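Local coordinates for protein glucosamine kinase (Streptacidiphilus jiangxiensis, PDB 6HWJ) that catalyses the magnesium-dependent transfer of phosphate from ATP to D-glucosamine, giving D-glucosamine 6-phosphate, and acts more weakly on glucose, at residues Pro14-Pro19 against Val60-Asp65; Gln150-Leu155 against Trp167-Leu172; Val251-Glu256 against Thr399-Ala404; Val352-Phe355 against Asp359-Pro362. All coordinates share one frame; numbering follows the deposited sequence.

Contact 1 of 4, residues Pro14-Pro19 against Val60-Asp65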
loop_
_atom_site.group_PDB
_atom_site.type_symbol
_atom_site.label_atom_id
_atom_site.label_comp_id
_atom_site.label_asym_id
_atom_site.label_seq_id
_atom_site.Cartn_x
_atom_site.Cartn_y
_atom_site.Cartn_z
ATOM N N PRO A 14 1.131 -28.888 -12.758
ATOM C CA PRO A 14 0.385 -27.741 -12.206
ATOM C C PRO A 14 1.211 -26.848 -11.298
ATOM O O PRO A 14 0.835 -25.676 -11.098
ATOM C CB PRO A 14 -0.763 -28.404 -11.433
ATOM C CG PRO A 14 -0.955 -29.719 -12.096
ATOM C CD PRO A 14 0.417 -30.165 -12.545
ATOM N N ALA A 15 2.322 -27.347 -10.743
ATOM C CA ALA A 15 3.198 -26.501 -9.930
ATOM C C ALA A 15 3.829 -25.368 -10.728
ATOM O O ALA A 15 4.471 -24.491 -10.134
ATOM C CB ALA A 15 4.311 -27.361 -9.302
ATOM N N LEU A 16 3.663 -25.369 -12.057
ATOM C CA LEU A 16 4.152 -24.281 -12.888
ATOM C C LEU A 16 3.758 -22.918 -12.331
ATOM O O LEU A 16 4.543 -21.969 -12.391
ATOM C CB LEU A 16 3.604 -24.453 -14.302
ATOM C CG LEU A 16 4.004 -23.430 -15.368
ATOM C CD1 LEU A 16 5.474 -23.588 -15.736
ATOM C CD2 LEU A 16 3.120 -23.599 -16.588
ATOM N N VAL A 17 2.541 -22.794 -11.782
ATOM C CA VAL A 17 2.054 -21.473 -11.389
ATOM C C VAL A 17 2.656 -20.969 -10.082
ATOM O O VAL A 17 2.402 -19.813 -9.704
ATOM C CB VAL A 17 0.513 -21.444 -11.247
ATOM C CG1 VAL A 17 -0.179 -21.935 -12.525
ATOM C CG2 VAL A 17 0.076 -22.277 -10.061
ATOM N N LEU A 18 3.482 -21.790 -9.375
ATOM C CA LEU A 18 3.943 -21.409 -8.031
ATOM C C LEU A 18 5.341 -20.797 -8.065
ATOM O O LEU A 18 6.280 -21.419 -8.607
ATOM C CB LEU A 18 3.950 -22.635 -7.118
ATOM C CG LEU A 18 2.583 -23.242 -6.808
ATOM C CD1 LEU A 18 2.733 -24.515 -5.979
ATOM C CD2 LEU A 18 1.695 -22.254 -6.084
ATOM N N PRO A 19 5.544 -19.614 -7.471
ATOM C CA PRO A 19 6.906 -19.057 -7.425
ATOM C C PRO A 19 7.905 -19.952 -6.713
ATOM O O PRO A 19 9.043 -20.111 -7.187
ATOM C CB PRO A 19 6.717 -17.726 -6.677
ATOM C CG PRO A 19 5.291 -17.396 -6.839
ATOM C CD PRO A 19 4.563 -18.702 -6.862
ATOM N N VAL A 60 1.930 -15.881 -14.538
ATOM C CA VAL A 60 3.087 -16.766 -14.566
ATOM C C VAL A 60 4.102 -16.257 -15.575
ATOM O O VAL A 60 3.806 -16.250 -16.780
ATOM C CB VAL A 60 2.679 -18.211 -14.908
ATOM C CG1 VAL A 60 3.885 -19.119 -14.705
ATOM C CG2 VAL A 60 1.499 -18.667 -14.044
ATOM N N PRO A 61 5.299 -15.832 -15.144
ATOM C CA PRO A 61 6.369 -15.599 -16.112
ATOM C C PRO A 61 6.874 -16.934 -16.616
ATOM O O PRO A 61 7.217 -17.818 -15.828
ATOM C CB PRO A 61 7.437 -14.843 -15.299
ATOM C CG PRO A 61 7.261 -15.374 -13.907
ATOM C CD PRO A 61 5.766 -15.661 -13.752
ATOM N N LEU A 62 6.903 -17.088 -17.933
ATOM C CA LEU A 62 7.174 -18.371 -18.545
ATOM C C LEU A 62 8.423 -18.316 -19.412
ATOM O O LEU A 62 8.730 -17.299 -20.054
ATOM C CB LEU A 62 5.989 -18.834 -19.407
ATOM C CG LEU A 62 4.720 -19.149 -18.623
ATOM C CD1 LEU A 62 3.532 -19.105 -19.580
ATOM C CD2 LEU A 62 4.807 -20.506 -17.938
ATOM N N VAL A 63 9.117 -19.441 -19.452
ATOM C CA VAL A 63 10.276 -19.608 -20.329
ATOM C C VAL A 63 10.240 -21.014 -20.904
ATOM O O VAL A 63 10.038 -21.999 -20.179
ATOM C CB VAL A 63 11.595 -19.339 -19.583
ATOM C CG1 VAL A 63 11.834 -20.410 -18.537
ATOM C CG2 VAL A 63 12.761 -19.261 -20.573
ATOM N N ARG A 64 10.420 -21.117 -22.209
ATOM C CA ARG A 64 10.568 -22.431 -22.814
ATOM C C ARG A 64 11.959 -22.966 -22.489
ATOM O O ARG A 64 12.955 -22.259 -22.615
ATOM C CB ARG A 64 10.322 -22.352 -24.315
ATOM C CG ARG A 64 8.834 -22.141 -24.662
ATOM C CD ARG A 64 8.596 -21.972 -26.157
ATOM N NE ARG A 64 7.202 -21.669 -26.481
ATOM C CZ ARG A 64 6.443 -22.393 -27.294
ATOM N NH1 ARG A 64 6.927 -23.488 -27.889
ATOM N NH2 ARG A 64 5.192 -22.029 -27.514
ATOM N N ASP A 65 12.022 -24.202 -21.998
ATOM C CA ASP A 65 13.280 -24.847 -21.653
ATOM C C ASP A 65 13.248 -26.231 -22.261
ATOM O O ASP A 65 12.282 -26.970 -22.048
ATOM C CB ASP A 65 13.483 -24.916 -20.135
ATOM C CG ASP A 65 14.910 -25.330 -19.749
ATOM O OD1 ASP A 65 15.473 -26.239 -20.392
ATOM O OD2 ASP A 65 15.464 -24.753 -18.788
#
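Val17, in the 3-10 turn 14-17, and Val60, on strand 57-65, bring their CA atoms within 5.8 Å of each other, so that the short turn rests on the strand through strand side chains that meet both side chains and backbone of the turn. The turn itself is held by the backbone bond from Leu18 N to Ala15 O (3.0 Å), while the bond from Val17 N to Pro14 O is weak. Leu16 and Val17 meet Val60 and Leu62. Leu16 and Leu62 approach at about a right angle, and a single methyl of the strand leucine does the touching: Leu62 CD2 lies 3.8 Å from Leu16 CD2 and stands equally near the other methyl, filling the fork of the branch. With CG of Leu16 anti to its backbone N (chi1 -179°), the fork is carried closer to the strand than the CB direction alone would bring it. Val60 uses both methyls, one for each of two successive residues. Val60 CG2 sits 3.9 Å from Val17 CA and 4.0 Å from Val17 CG1, and Val60 CG1 packs 3.7 Å from the carbonyl oxygen Leu16 O. All four residues are buried. Behind them, strand 57-65 pairs antiparallel with strands 45-51 and 69-72; Val50 of the former touches both Val17 and Val60, and Leu62 continues onto Val70 and onto Trp5 of helix 5-11, so the turn covers part of this N-terminal antiparallel sheet.

Contact 2 of 4, residues Gln150-Leu155 against Trp167-Leu172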
loop_
_atom_site.group_PDB
_atom_site.type_symbol
_atom_site.label_atom_id
_atom_site.label_comp_id
_atom_site.label_asym_id
_atom_site.label_seq_id
_atom_site.Cartn_x
_atom_site.Cartn_y
_atom_site.Cartn_z
ATOM N N GLN A 150 -3.517 1.269 -11.402
ATOM C CA GLN A 150 -4.286 2.494 -11.621
ATOM C C GLN A 150 -3.734 3.643 -10.784
ATOM O O GLN A 150 -3.729 4.790 -11.227
ATOM C CB GLN A 150 -5.760 2.262 -11.301
ATOM C CG GLN A 150 -6.481 1.387 -12.317
ATOM C CD GLN A 150 -5.999 -0.052 -12.308
ATOM O OE1 GLN A 150 -5.819 -0.652 -11.248
ATOM N NE2 GLN A 150 -5.781 -0.613 -13.497
ATOM N N ARG A 151 -3.278 3.351 -9.566
ATOM C CA ARG A 151 -2.696 4.395 -8.726
ATOM C C ARG A 151 -1.396 4.923 -9.321
ATOM O O ARG A 151 -1.214 6.139 -9.461
ATOM C CB ARG A 151 -2.449 3.855 -7.314
ATOM C CG ARG A 151 -3.717 3.366 -6.608
ATOM C CD ARG A 151 -4.670 4.472 -6.243
ATOM N NE ARG A 151 -5.911 3.918 -5.693
ATOM C CZ ARG A 151 -6.897 3.392 -6.422
ATOM N NH1 ARG A 151 -6.822 3.360 -7.735
ATOM N NH2 ARG A 151 -7.960 2.898 -5.833
ATOM N N ILE A 152 -0.476 4.019 -9.680
ATOM C CA ILE A 152 0.821 4.444 -10.191
ATOM C C ILE A 152 0.660 5.223 -11.487
ATOM O O ILE A 152 1.272 6.281 -11.677
ATOM C CB ILE A 152 1.752 3.223 -10.365
ATOM C CG1 ILE A 152 2.106 2.644 -8.990
ATOM C CG2 ILE A 152 3.027 3.642 -11.099
ATOM C CD1 ILE A 152 2.777 1.281 -9.021
ATOM N N ALA A 153 -0.169 4.708 -12.408
ATOM C CA ALA A 153 -0.391 5.415 -13.669
ATOM C C ALA A 153 -1.010 6.792 -13.445
ATOM O O ALA A 153 -0.586 7.784 -14.059
ATOM C CB ALA A 153 -1.276 4.571 -14.593
ATOM N N ALA A 154 -2.005 6.887 -12.565
ATOM C CA ALA A 154 -2.616 8.183 -12.301
ATOM C C ALA A 154 -1.595 9.167 -11.749
ATOM O O ALA A 154 -1.579 10.347 -12.129
ATOM C CB ALA A 154 -3.793 8.024 -11.324
ATOM N N LEU A 155 -0.741 8.707 -10.838
ATOM C CA LEU A 155 0.278 9.580 -10.266
ATOM C C LEU A 155 1.265 10.055 -11.337
ATOM O O LEU A 155 1.554 11.253 -11.446
ATOM C CB LEU A 155 1.011 8.831 -9.141
ATOM C CG LEU A 155 0.122 8.546 -7.922
ATOM C CD1 LEU A 155 0.767 7.532 -6.988
ATOM C CD2 LEU A 155 -0.158 9.843 -7.190
ATOM N N TRP A 167 8.621 2.819 -14.656
ATOM C CA TRP A 167 9.093 2.460 -15.978
ATOM C C TRP A 167 7.996 1.868 -16.844
ATOM O O TRP A 167 7.913 2.174 -18.034
ATOM C CB TRP A 167 10.226 1.428 -15.877
ATOM C CG TRP A 167 11.537 1.957 -15.376
ATOM C CD1 TRP A 167 11.734 2.960 -14.473
ATOM C CD2 TRP A 167 12.839 1.485 -15.749
ATOM N NE1 TRP A 167 13.074 3.144 -14.259
ATOM C CE2 TRP A 167 13.779 2.254 -15.030
ATOM C CE3 TRP A 167 13.298 0.490 -16.620
ATOM C CZ2 TRP A 167 15.146 2.055 -15.146
ATOM C CZ3 TRP A 167 14.664 0.299 -16.755
ATOM C CH2 TRP A 167 15.576 1.079 -16.023
ATOM N N GLY A 168 7.155 1.005 -16.269
ATOM C CA GLY A 168 6.073 0.438 -17.040
ATOM C C GLY A 168 5.121 -0.350 -16.173
ATOM O O GLY A 168 5.427 -0.714 -15.029
ATOM N N LEU A 169 3.964 -0.622 -16.762
ATOM C CA LEU A 169 2.929 -1.437 -16.165
ATOM C C LEU A 169 2.395 -2.409 -17.202
ATOM O O LEU A 169 2.159 -2.028 -18.354
ATOM C CB LEU A 169 1.780 -0.557 -15.664
ATOM C CG LEU A 169 2.153 0.458 -14.590
ATOM C CD1 LEU A 169 1.036 1.467 -14.416
ATOM C CD2 LEU A 169 2.461 -0.274 -13.298
ATOM N N LEU A 170 2.197 -3.656 -16.789
ATOM C CA LEU A 170 1.536 -4.664 -17.612
ATOM C C LEU A 170 0.215 -5.024 -16.954
ATOM O O LEU A 170 0.197 -5.473 -15.799
ATOM C CB LEU A 170 2.395 -5.912 -17.772
ATOM C CG LEU A 170 1.717 -7.086 -18.482
ATOM C CD1 LEU A 170 1.320 -6.677 -19.907
ATOM C CD2 LEU A 170 2.596 -8.324 -18.504
ATOM N N THR A 171 -0.885 -4.813 -17.682
ATOM C CA THR A 171 -2.210 -5.118 -17.167
ATOM C C THR A 171 -2.990 -5.957 -18.168
ATOM O O THR A 171 -2.691 -5.986 -19.368
ATOM C CB THR A 171 -3.005 -3.836 -16.848
ATOM O OG1 THR A 171 -3.144 -3.060 -18.045
ATOM C CG2 THR A 171 -2.289 -3.022 -15.779
ATOM N N LEU A 172 -3.993 -6.648 -17.644
ATOM C CA LEU A 172 -4.916 -7.441 -18.421
ATOM C C LEU A 172 -6.195 -6.630 -18.563
ATOM O O LEU A 172 -6.761 -6.192 -17.561
ATOM C CB LEU A 172 -5.181 -8.776 -17.729
ATOM C CG LEU A 172 -5.988 -9.852 -18.466
ATOM C CD1 LEU A 172 -5.189 -10.516 -19.560
ATOM C CD2 LEU A 172 -6.460 -10.881 -17.442
#
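A single methyl group, CD1 of Leu169, makes every close contact between helix 148-157 and strand 166-172, whose nearest CA atoms, in Ala153 and Leu169, stay 8.0 Å apart. The setting is a helix packed on an antiparallel six-stranded sheet; strand 130-134, two places along it beyond 179-186, carries Lys133, inferred to bind ATP. This placement is consistent with the N-terminal lobe of kinases with a protein-kinase-like fold, in which a helix lies against the sheet beside the nucleotide site. CB of Leu169 points toward the helix, chi1 (-61°) sets CG beside the backbone N, and CD1 is the branch that reaches the helix, between two side chains. Ile152 offers the methyl CG2 on one flank, a looser approach, and Ala153, with only its CB, lets the leucine come close to the helix backbone. Just before this point the pairing is interrupted by a classic beta bulge, Trp167 and Gly168 both facing Val184. Beyond the two segments, Leu169 also leans on Ser183 and Ala153 on Glu101, while Gln150 NE2 donates a hydrogen bond to Pro178 O. Ile152 lies about 8 Å, side chain to side chain, from both Lys133 and the magnesium ligand Asp319. The closest approaches of the methyl are 3.9 Å from Leu169 CD1 to Ala153 CB and 4.0 Å from Leu169 CD1 to Ala153 N.

Contact 3 of 4, residues Val251-Glu256 against Thr399-Ala404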
loop_
_atom_site.group_PDB
_atom_site.type_symbol
_atom_site.label_atom_id
_atom_site.label_comp_id
_atom_site.label_asym_id
_atom_site.label_seq_id
_atom_site.Cartn_x
_atom_site.Cartn_y
_atom_site.Cartn_z
ATOM N N VAL A 251 -21.084 1.152 11.317
ATOM C CA VAL A 251 -21.254 -0.228 11.764
ATOM C C VAL A 251 -19.900 -0.911 11.886
ATOM O O VAL A 251 -19.593 -1.545 12.905
ATOM C CB VAL A 251 -22.181 -0.999 10.804
ATOM C CG1 VAL A 251 -22.108 -2.496 11.092
ATOM C CG2 VAL A 251 -23.614 -0.482 10.919
ATOM N N ARG A 252 -19.074 -0.802 10.838
ATOM C CA ARG A 252 -17.750 -1.419 10.867
ATOM C C ARG A 252 -16.923 -0.868 12.021
ATOM O O ARG A 252 -16.260 -1.622 12.749
ATOM C CB ARG A 252 -17.049 -1.194 9.522
ATOM C CG ARG A 252 -15.536 -1.407 9.533
ATOM C CD ARG A 252 -15.138 -2.861 9.358
ATOM N NE ARG A 252 -15.124 -3.254 7.951
ATOM C CZ ARG A 252 -14.391 -4.248 7.453
ATOM N NH1 ARG A 252 -13.594 -4.958 8.243
ATOM N NH2 ARG A 252 -14.448 -4.524 6.158
ATOM N N MET A 253 -16.931 0.454 12.196
ATOM C CA MET A 253 -16.089 1.062 13.224
ATOM C C MET A 253 -16.571 0.703 14.619
ATOM O O MET A 253 -15.754 0.441 15.510
ATOM C CB MET A 253 -16.051 2.574 13.012
ATOM C CG MET A 253 -15.372 2.963 11.697
ATOM S SD MET A 253 -15.856 4.562 11.016
ATOM C CE MET A 253 -14.901 5.671 12.050
ATOM N N ARG A 254 -17.898 0.620 14.820
ATOM C CA ARG A 254 -18.416 0.214 16.122
ATOM C C ARG A 254 -18.108 -1.253 16.409
ATOM O O ARG A 254 -17.778 -1.610 17.549
ATOM C CB ARG A 254 -19.918 0.478 16.203
ATOM C CG ARG A 254 -20.267 1.862 16.746
ATOM C CD ARG A 254 -21.800 2.110 16.818
ATOM N NE ARG A 254 -22.302 2.690 15.571
ATOM C CZ ARG A 254 -23.032 2.038 14.672
ATOM N NH1 ARG A 254 -23.390 0.772 14.871
ATOM N NH2 ARG A 254 -23.426 2.663 13.575
ATOM N N GLU A 255 -18.191 -2.117 15.395
ATOM C CA GLU A 255 -17.841 -3.518 15.601
ATOM C C GLU A 255 -16.376 -3.668 16.006
ATOM O O GLU A 255 -16.052 -4.433 16.918
ATOM C CB GLU A 255 -18.133 -4.326 14.337
ATOM C CG GLU A 255 -19.625 -4.514 14.078
ATOM C CD GLU A 255 -19.907 -5.384 12.872
ATOM O OE1 GLU A 255 -18.938 -5.801 12.200
ATOM O OE2 GLU A 255 -21.100 -5.652 12.598
ATOM N N GLU A 256 -15.471 -2.953 15.330
ATOM C CA GLU A 256 -14.067 -3.013 15.709
ATOM C C GLU A 256 -13.860 -2.482 17.121
ATOM O O GLU A 256 -13.085 -3.052 17.909
ATOM C CB GLU A 256 -13.222 -2.234 14.704
ATOM C CG GLU A 256 -13.241 -2.817 13.301
ATOM C CD GLU A 256 -12.553 -1.920 12.287
ATOM O OE1 GLU A 256 -12.347 -0.726 12.591
ATOM O OE2 GLU A 256 -12.220 -2.405 11.182
ATOM N N THR A 399 -11.617 13.498 13.158
ATOM C CA THR A 399 -11.733 12.858 14.470
ATOM C C THR A 399 -12.284 11.439 14.373
ATOM O O THR A 399 -11.657 10.519 14.916
ATOM C CB THR A 399 -12.564 13.725 15.402
ATOM O OG1 THR A 399 -11.961 15.025 15.480
ATOM C CG2 THR A 399 -12.616 13.107 16.812
ATOM N N PRO A 400 -13.431 11.180 13.732
ATOM C CA PRO A 400 -13.907 9.784 13.684
ATOM C C PRO A 400 -12.919 8.821 13.048
ATOM O O PRO A 400 -12.738 7.715 13.565
ATOM C CB PRO A 400 -15.221 9.880 12.896
ATOM C CG PRO A 400 -15.221 11.219 12.234
ATOM C CD PRO A 400 -14.381 12.121 13.123
ATOM N N LEU A 401 -12.278 9.190 11.926
ATOM C CA LEU A 401 -11.351 8.267 11.282
ATOM C C LEU A 401 -10.074 8.091 12.100
ATOM O O LEU A 401 -9.491 6.996 12.123
ATOM C CB LEU A 401 -11.015 8.748 9.879
ATOM C CG LEU A 401 -12.113 8.732 8.821
ATOM C CD1 LEU A 401 -11.522 9.037 7.437
ATOM C CD2 LEU A 401 -12.855 7.394 8.804
ATOM N N ARG A 402 -9.616 9.141 12.779
ATOM C CA ARG A 402 -8.431 8.991 13.619
ATOM C C ARG A 402 -8.706 8.041 14.777
ATOM O O ARG A 402 -7.909 7.137 15.055
ATOM C CB ARG A 402 -7.958 10.354 14.122
ATOM C CG ARG A 402 -6.807 10.277 15.105
ATOM C CD ARG A 402 -5.543 9.644 14.480
ATOM N NE ARG A 402 -4.489 9.504 15.479
ATOM C CZ ARG A 402 -3.645 10.482 15.818
ATOM N NH1 ARG A 402 -2.742 10.273 16.761
ATOM N NH2 ARG A 402 -3.698 11.653 15.203
ATOM N N TYR A 403 -9.850 8.213 15.454
ATOM C CA TYR A 403 -10.193 7.298 16.524
ATOM C C TYR A 403 -10.171 5.864 16.013
ATOM O O TYR A 403 -9.633 4.973 16.669
ATOM C CB TYR A 403 -11.569 7.652 17.110
ATOM C CG TYR A 403 -11.603 8.901 17.981
ATOM C CD1 TYR A 403 -10.444 9.608 18.282
ATOM C CD2 TYR A 403 -12.802 9.359 18.521
ATOM C CE1 TYR A 403 -10.486 10.746 19.090
ATOM C CE2 TYR A 403 -12.847 10.478 19.329
ATOM C CZ TYR A 403 -11.682 11.173 19.604
ATOM O OH TYR A 403 -11.731 12.302 20.407
ATOM N N ALA A 404 -10.752 5.625 14.831
ATOM C CA ALA A 404 -10.801 4.272 14.284
ATOM C C ALA A 404 -9.395 3.737 14.005
ATOM O O ALA A 404 -9.148 2.531 14.136
ATOM C CB ALA A 404 -11.632 4.262 13.006
#
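Helix 251-256 and helix 399-404 run in roughly the same sense, their axes inclined at 37° and 10.9 Å apart at closest approach, with Met253 and Ala404 nearest in register at 6.3 Å between CA atoms. Met253 spans much of that spacing. CG leaves anti to the carbonyl carbon (chi1 -65°), and the chain then bends at its last torsion (chi3 78°), turning the terminal methyl in toward the second helix. Met253 CE lands among three residues spread over two successive turns: it is 3.7 Å from Ala404 CB and 4.3 Å from Pro400 CB, while one methyl of Leu401 reaches back to it, with Met253 CE to Leu401 CD2 at 4.2 Å. The nearest atom of all is a carbonyl oxygen, Pro400 O, 3.3 Å from Met253 CE. That oxygen already accepts the helix bond from Ala404 N. Tyr283 of helix 266-284 touches both Met253 and Ala404, and Leu286 touches both Met253 and Pro400. Helix 398-416 also carries Glu409, which binds D-glucosamine and whose side chain is about 10 Å from that of Ala404. Chemically, then, the union of the two helices here rests mainly on van der Waals packing of the thioether methyl, against aliphatic carbons and one backbone carbonyl already hydrogen-bonded in its helix, with the flexible methionine chain lying against the small Ala404 CB.

Contact 4 of 4, residues Val352-Phe355 against Asp359-Pro362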
loop_
_atom_site.group_PDB
_atom_site.type_symbol
_atom_site.label_atom_id
_atom_site.label_comp_id
_atom_site.label_asym_id
_atom_site.label_seq_id
_atom_site.Cartn_x
_atom_site.Cartn_y
_atom_site.Cartn_z
ATOM N N VAL A 352 6.825 5.306 20.045
ATOM C CA VAL A 352 7.834 4.248 19.979
ATOM C C VAL A 352 9.196 4.772 20.448
ATOM O O VAL A 352 9.926 4.078 21.167
ATOM C CB VAL A 352 7.901 3.697 18.542
ATOM C CG1 VAL A 352 9.175 2.849 18.345
ATOM C CG2 VAL A 352 6.637 2.880 18.232
ATOM N N VAL A 353 9.558 5.999 20.050
ATOM C CA VAL A 353 10.835 6.570 20.483
ATOM C C VAL A 353 10.881 6.630 21.998
ATOM O O VAL A 353 11.873 6.242 22.622
ATOM C CB VAL A 353 11.053 7.967 19.863
ATOM C CG1 VAL A 353 12.237 8.686 20.526
ATOM C CG2 VAL A 353 11.289 7.859 18.372
ATOM N N VAL A 354 9.792 7.096 22.618
ATOM C CA VAL A 354 9.776 7.241 24.067
ATOM C C VAL A 354 9.845 5.882 24.740
ATOM O O VAL A 354 10.529 5.707 25.755
ATOM C CB VAL A 354 8.530 8.034 24.499
ATOM C CG1 VAL A 354 8.342 7.931 26.002
ATOM C CG2 VAL A 354 8.655 9.498 24.043
ATOM N N PHE A 355 9.130 4.908 24.204
ATOM C CA PHE A 355 9.050 3.586 24.810
ATOM C C PHE A 355 10.368 2.820 24.698
ATOM O O PHE A 355 10.749 2.090 25.625
ATOM C CB PHE A 355 7.914 2.814 24.119
ATOM C CG PHE A 355 7.624 1.456 24.719
ATOM C CD1 PHE A 355 6.734 1.323 25.760
ATOM C CD2 PHE A 355 8.181 0.310 24.173
ATOM C CE1 PHE A 355 6.435 0.077 26.300
ATOM C CE2 PHE A 355 7.884 -0.942 24.704
ATOM C CZ PHE A 355 7.014 -1.057 25.752
ATOM N N ASP A 359 16.650 6.579 28.849
ATOM C CA ASP A 359 16.991 7.927 29.321
ATOM C C ASP A 359 16.425 9.018 28.419
ATOM O O ASP A 359 16.913 10.143 28.414
ATOM C CB ASP A 359 18.513 8.102 29.440
ATOM C CG ASP A 359 19.113 7.240 30.544
ATOM O OD1 ASP A 359 18.595 7.269 31.670
ATOM O OD2 ASP A 359 20.097 6.526 30.271
ATOM N N VAL A 360 15.403 8.708 27.635
ATOM C CA VAL A 360 14.790 9.712 26.782
ATOM C C VAL A 360 13.979 10.682 27.631
ATOM O O VAL A 360 13.357 10.296 28.627
ATOM C CB VAL A 360 13.908 9.026 25.724
ATOM C CG1 VAL A 360 12.666 8.443 26.390
ATOM C CG2 VAL A 360 13.548 9.998 24.606
ATOM N N ASP A 361 13.984 11.955 27.239
ATOM C CA ASP A 361 13.101 12.948 27.835
ATOM C C ASP A 361 11.829 13.022 27.003
ATOM O O ASP A 361 11.883 13.480 25.858
ATOM C CB ASP A 361 13.786 14.311 27.887
ATOM C CG ASP A 361 12.951 15.358 28.608
ATOM O OD1 ASP A 361 11.808 15.047 29.004
ATOM O OD2 ASP A 361 13.447 16.494 28.786
ATOM N N PRO A 362 10.680 12.581 27.511
ATOM C CA PRO A 362 9.481 12.565 26.668
ATOM C C PRO A 362 8.921 13.946 26.361
ATOM O O PRO A 362 8.145 14.074 25.408
ATOM C CB PRO A 362 8.478 11.730 27.482
ATOM C CG PRO A 362 8.969 11.806 28.889
ATOM C CD PRO A 362 10.456 11.924 28.810
#
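Val360 and Val354 meet where the chain leaves helix 335-356, with one methyl of Val360 doing most of the touching. Val360 CG1 lies 3.5 Å from the carbonyl oxygen Val354 O and 3.9 Å from Val354 CA, so it presses on the backbone of the last full turn more closely than on the side chain, whose nearest methyl, Val354 CG1, is 4.4 Å from Val360 CG1. This methyl stands between the backbone N and the carbonyl carbon of its own residue (chi1 71°), while the other methyl, Val360 CG2, is anti to N and comes within 4.5 Å of Val353 CG1. The second pair is Val354 with Pro362. They cross at about a right angle, the two valine methyls splayed over one corner of the ring: Pro362 CB is 4.1 Å from Val354 CG1 and equally far from Val354 CG2.

Around this shell, Val353 and Val360 turn to helix 194-207, Val353 resting on Val199 and Val202 and Val360 on Ala206, so the connection leans on a third helix. Val353 O accepts a hydrogen bond from Thr357 OG1 near the end of its helix. Asp361 OD1 accepts a hydrogen bond from Ala363 N and so caps the next helix. Taken together this is a short interhelical loop with an aspartate N-cap and proline at the first position, in the mostly helical C-terminal part: a short link, whose Val360 packs back on the helix, joins helix 335-356 to helix 362-386.

The four contacts form a series from buried to surface packing, and all four are apolar across their segments. Contacts 1 and 3 are the buried ones: contact 1 covers part of the N-terminal sheet with branched aliphatics, while contact 3 joins two helices through one bent methionine. Contact 2 is partly buried, a helix laid on the six-stranded sheet, and lies about 8 Å, side chain to side chain, from Lys133 and Asp319. Contact 4, local in sequence and partly exposed, relies on valines and a proline. It is nested within the chain loop that contact 3 closes, and both belong to the helical part, on the opposite side of the chain's centre from contacts 1 and 2.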